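Local atomic coordinates of putative flagellar hook-associated protein (Vibrio parahaemolyticus, PDB entry 3PWX), a protein that probably serves as a structural component of the bacterial flagellum, as a flagellin-family protein of the hook-associated type. Residues K34-D45 and M194-D205. Residues are numbered along the deposited sequence; the frame is centred on the assembly and turned at random.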
# COMPACT_ATOMS: atom_id res chain seq x y z
N LYS A 34 -6.75 -10.25 5.17
CA LYS A 34 -6.60 -10.68 6.55
C LYS A 34 -6.44 -12.18 6.64
O LYS A 34 -5.72 -12.72 7.53
CB LYS A 34 -7.80 -10.27 7.37
CG LYS A 34 -7.95 -8.75 7.54
CD LYS A 34 -8.86 -8.42 8.69
CE LYS A 34 -8.18 -8.96 9.98
NZ LYS A 34 -8.25 -7.95 11.10
N THR A 35 -7.12 -12.87 5.73
CA THR A 35 -7.08 -14.31 5.72
C THR A 35 -5.74 -14.83 5.28
O THR A 35 -5.27 -15.81 5.79
CB THR A 35 -8.10 -14.87 4.75
OG1 THR A 35 -9.39 -14.68 5.33
CG2 THR A 35 -7.84 -16.40 4.53
N THR A 36 -5.15 -14.15 4.34
CA THR A 36 -3.90 -14.52 3.73
C THR A 36 -2.83 -14.14 4.71
O THR A 36 -1.83 -14.84 4.84
CB THR A 36 -3.76 -13.64 2.51
OG1 THR A 36 -4.78 -14.05 1.60
CG2 THR A 36 -2.41 -13.77 1.86
N LEU A 37 -3.03 -13.06 5.45
CA LEU A 37 -2.01 -12.64 6.36
C LEU A 37 -1.97 -13.61 7.50
O LEU A 37 -0.87 -14.01 7.86
CB LEU A 37 -2.21 -11.21 6.85
CG LEU A 37 -2.01 -10.05 5.89
CD1 LEU A 37 -2.31 -8.75 6.64
CD2 LEU A 37 -0.60 -10.04 5.34
N SER A 38 -3.12 -14.02 8.05
CA SER A 38 -3.15 -14.96 9.19
C SER A 38 -2.46 -16.23 8.75
O SER A 38 -1.68 -16.83 9.50
CB SER A 38 -4.54 -15.39 9.55
OG SER A 38 -5.27 -14.30 9.96
N SER A 39 -2.77 -16.65 7.53
CA SER A 39 -2.10 -17.82 6.97
C SER A 39 -0.55 -17.78 7.00
O SER A 39 0.08 -18.79 7.32
CB SER A 39 -2.64 -18.15 5.59
OG SER A 39 -2.10 -19.41 5.22
N GLN A 40 0.06 -16.63 6.69
CA GLN A 40 1.53 -16.48 6.83
C GLN A 40 2.03 -16.52 8.28
O GLN A 40 3.15 -16.95 8.54
CB GLN A 40 1.97 -15.15 6.28
CG GLN A 40 1.90 -15.07 4.78
CD GLN A 40 1.99 -13.64 4.26
OE1 GLN A 40 1.25 -13.26 3.35
NE2 GLN A 40 2.88 -12.83 4.85
N GLU A 41 1.21 -16.02 9.18
CA GLU A 41 1.51 -15.94 10.59
C GLU A 41 1.59 -17.33 11.17
O GLU A 41 2.48 -17.60 11.99
CB GLU A 41 0.38 -15.22 11.31
CG GLU A 41 0.65 -13.78 11.78
CD GLU A 41 -0.67 -12.99 12.16
OE1 GLU A 41 -1.65 -12.91 11.36
OE2 GLU A 41 -0.69 -12.41 13.26
N THR A 42 0.69 -18.22 10.75
CA THR A 42 0.74 -19.62 11.21
C THR A 42 2.09 -20.20 10.83
O THR A 42 2.75 -20.81 11.66
CB THR A 42 -0.35 -20.45 10.53
OG1 THR A 42 -1.65 -20.06 11.01
CG2 THR A 42 -0.15 -21.96 10.73
N HIS A 43 2.51 -20.02 9.58
CA HIS A 43 3.79 -20.62 9.13
C HIS A 43 4.95 -19.97 9.85
O HIS A 43 5.90 -20.71 10.27
CB HIS A 43 4.01 -20.61 7.61
CG HIS A 43 2.98 -21.39 6.85
ND1 HIS A 43 2.89 -22.78 6.92
CD2 HIS A 43 1.97 -20.99 6.05
CE1 HIS A 43 1.88 -23.18 6.17
NE2 HIS A 43 1.31 -22.12 5.63
N LEU A 44 4.87 -18.65 10.07
CA LEU A 44 5.94 -18.03 10.81
C LEU A 44 5.97 -18.47 12.26
O LEU A 44 7.04 -18.76 12.76
CB LEU A 44 6.00 -16.55 10.66
CG LEU A 44 6.33 -16.10 9.23
CD1 LEU A 44 6.14 -14.59 9.15
CD2 LEU A 44 7.74 -16.55 8.79
N ASP A 45 4.81 -18.61 12.90
CA ASP A 45 4.73 -19.11 14.24
C ASP A 45 5.46 -20.44 14.35
O ASP A 45 6.33 -20.61 15.21
CB ASP A 45 3.29 -19.28 14.71
CG ASP A 45 3.21 -19.40 16.21
OD1 ASP A 45 3.71 -18.50 16.93
OD2 ASP A 45 2.69 -20.42 16.70
N MSE A 194 6.26 -10.90 12.11
CA MSE A 194 4.95 -11.20 12.68
C MSE A 194 4.43 -9.97 13.37
O MSE A 194 3.22 -9.72 13.40
CB MSE A 194 5.09 -12.38 13.69
CG MSE A 194 5.16 -13.81 13.09
SE MSE A 194 5.63 -15.16 14.47
CE MSE A 194 3.77 -15.64 14.96
N THR A 195 5.33 -9.20 13.98
CA THR A 195 4.96 -7.88 14.49
C THR A 195 4.51 -7.01 13.32
O THR A 195 3.52 -6.29 13.41
CB THR A 195 6.13 -7.23 15.20
OG1 THR A 195 6.41 -7.96 16.41
CG2 THR A 195 5.79 -5.84 15.59
N GLU A 196 5.21 -7.11 12.18
CA GLU A 196 4.83 -6.31 11.05
C GLU A 196 3.49 -6.78 10.53
O GLU A 196 2.63 -5.98 10.27
CB GLU A 196 5.91 -6.32 9.98
CG GLU A 196 5.75 -5.17 9.03
CD GLU A 196 6.51 -5.35 7.70
OE1 GLU A 196 7.65 -5.86 7.72
OE2 GLU A 196 5.94 -4.91 6.65
N ILE A 197 3.25 -8.07 10.44
CA ILE A 197 1.92 -8.51 10.08
C ILE A 197 0.80 -8.03 11.02
O ILE A 197 -0.29 -7.65 10.58
CB ILE A 197 1.86 -10.00 9.94
CG1 ILE A 197 2.37 -10.43 8.58
CG2 ILE A 197 0.43 -10.49 10.17
CD1 ILE A 197 3.09 -11.78 8.57
N GLY A 198 1.05 -8.05 12.32
CA GLY A 198 0.03 -7.52 13.25
C GLY A 198 -0.28 -6.05 13.02
O GLY A 198 -1.40 -5.69 13.13
N GLY A 199 0.70 -5.21 12.71
CA GLY A 199 0.48 -3.83 12.31
C GLY A 199 -0.33 -3.74 11.02
O GLY A 199 -1.20 -2.87 10.88
N ARG A 200 -0.07 -4.62 10.05
CA ARG A 200 -0.94 -4.68 8.86
C ARG A 200 -2.41 -4.94 9.21
O ARG A 200 -3.28 -4.15 8.88
CB ARG A 200 -0.42 -5.65 7.83
CG ARG A 200 0.72 -4.99 7.00
CD ARG A 200 1.31 -6.02 6.02
NE ARG A 200 2.64 -5.67 5.59
CZ ARG A 200 3.40 -6.47 4.85
NH1 ARG A 200 2.94 -7.67 4.48
NH2 ARG A 200 4.62 -6.08 4.48
N HIS A 201 -2.66 -6.02 9.95
CA HIS A 201 -4.02 -6.25 10.53
C HIS A 201 -4.72 -5.03 11.12
O HIS A 201 -5.90 -4.84 10.85
CB HIS A 201 -3.98 -7.30 11.62
CG HIS A 201 -3.97 -8.70 11.10
ND1 HIS A 201 -4.91 -9.16 10.19
CD2 HIS A 201 -3.17 -9.76 11.39
CE1 HIS A 201 -4.67 -10.43 9.93
NE2 HIS A 201 -3.63 -10.82 10.66
N ASN A 202 -4.01 -4.28 11.96
CA ASN A 202 -4.57 -3.06 12.54
C ASN A 202 -4.91 -1.96 11.53
O ASN A 202 -5.95 -1.31 11.62
CB ASN A 202 -3.67 -2.56 13.67
CG ASN A 202 -3.63 -3.53 14.83
OD1 ASN A 202 -4.56 -4.34 14.99
ND2 ASN A 202 -2.56 -3.50 15.63
N ASN A 203 -4.05 -1.76 10.56
CA ASN A 203 -4.28 -0.73 9.62
C ASN A 203 -5.46 -1.11 8.71
O ASN A 203 -6.36 -0.26 8.43
CB ASN A 203 -2.96 -0.41 8.93
CG ASN A 203 -2.15 0.62 9.70
OD1 ASN A 203 -2.72 1.54 10.34
ND2 ASN A 203 -0.84 0.54 9.60
N LEU A 204 -5.54 -2.40 8.34
CA LEU A 204 -6.70 -2.89 7.63
C LEU A 204 -7.98 -2.56 8.43
O LEU A 204 -8.96 -1.97 7.92
CB LEU A 204 -6.61 -4.38 7.36
CG LEU A 204 -5.53 -4.77 6.36
CD1 LEU A 204 -5.45 -6.26 6.27
CD2 LEU A 204 -5.84 -4.17 4.98
N ASP A 205 -7.95 -2.93 9.68
CA ASP A 205 -9.10 -2.69 10.55
C ASP A 205 -9.56 -1.23 10.61
O ASP A 205 -10.75 -0.96 10.63
CB ASP A 205 -8.85 -3.35 11.94
CG ASP A 205 -8.92 -4.90 11.84
OD1 ASP A 205 -9.27 -5.41 10.72
OD2 ASP A 205 -8.68 -5.60 12.82
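Leu37, Ile197 and His201 interlock as knobs into holes where helix 7-61 meets helix 172-223, the antiparallel packing expected of a coiled coil, which is predicted for this part of helix 7-61. The two short segments run at 162° to each other, their axes 10.2 Å apart at closest approach. In the apolar layer, Leu37 sits among Ile197, Arg200, His201 and Leu204, and its CD1 meets Leu204 CD1 tip to tip at 4.0 Å while also lying over one face of the His201 ring. Ile197 in turn sits among Leu37, Gln40, Glu41 and Leu44; its CD1 meets Leu44 CD1, whereas CG2, anti to the backbone N, presses against the Glu41 carboxylate. Farther along, selenomethionine Met194 lays its CG on Leu44 CB at 3.8 Å, and a bend at chi3 (92°) brings CE to Asp45. Met140, from a loop, packs on Ile197 and Gln40, while Ile30 and Leu33 of helix 7-61 continue the packing on Leu204.

The polar bonds across the contact line one side of this layer. Lys34, bent at chi3 and chi4, bridges to Asp205: NZ lies 2.8 Å from Asp205 OD1, on the syn side but out of the carboxylate plane, with OD2 about as near. Lys34 CE passes His201 ND1 at 3.3 Å. His201 sits among Lys34, Leu37, Ser38 and Glu41, its imidazole held at the edge by a His-carboxylate hydrogen bond that probably limits its rotation. His201 NE2 donates to the syn side of Glu41 OE1 at 3.0 Å, tilted out of the carboxylate plane; the acceptor lies almost exactly in the ring plane, but the bond is bent, with an N-H...O angle of 144°.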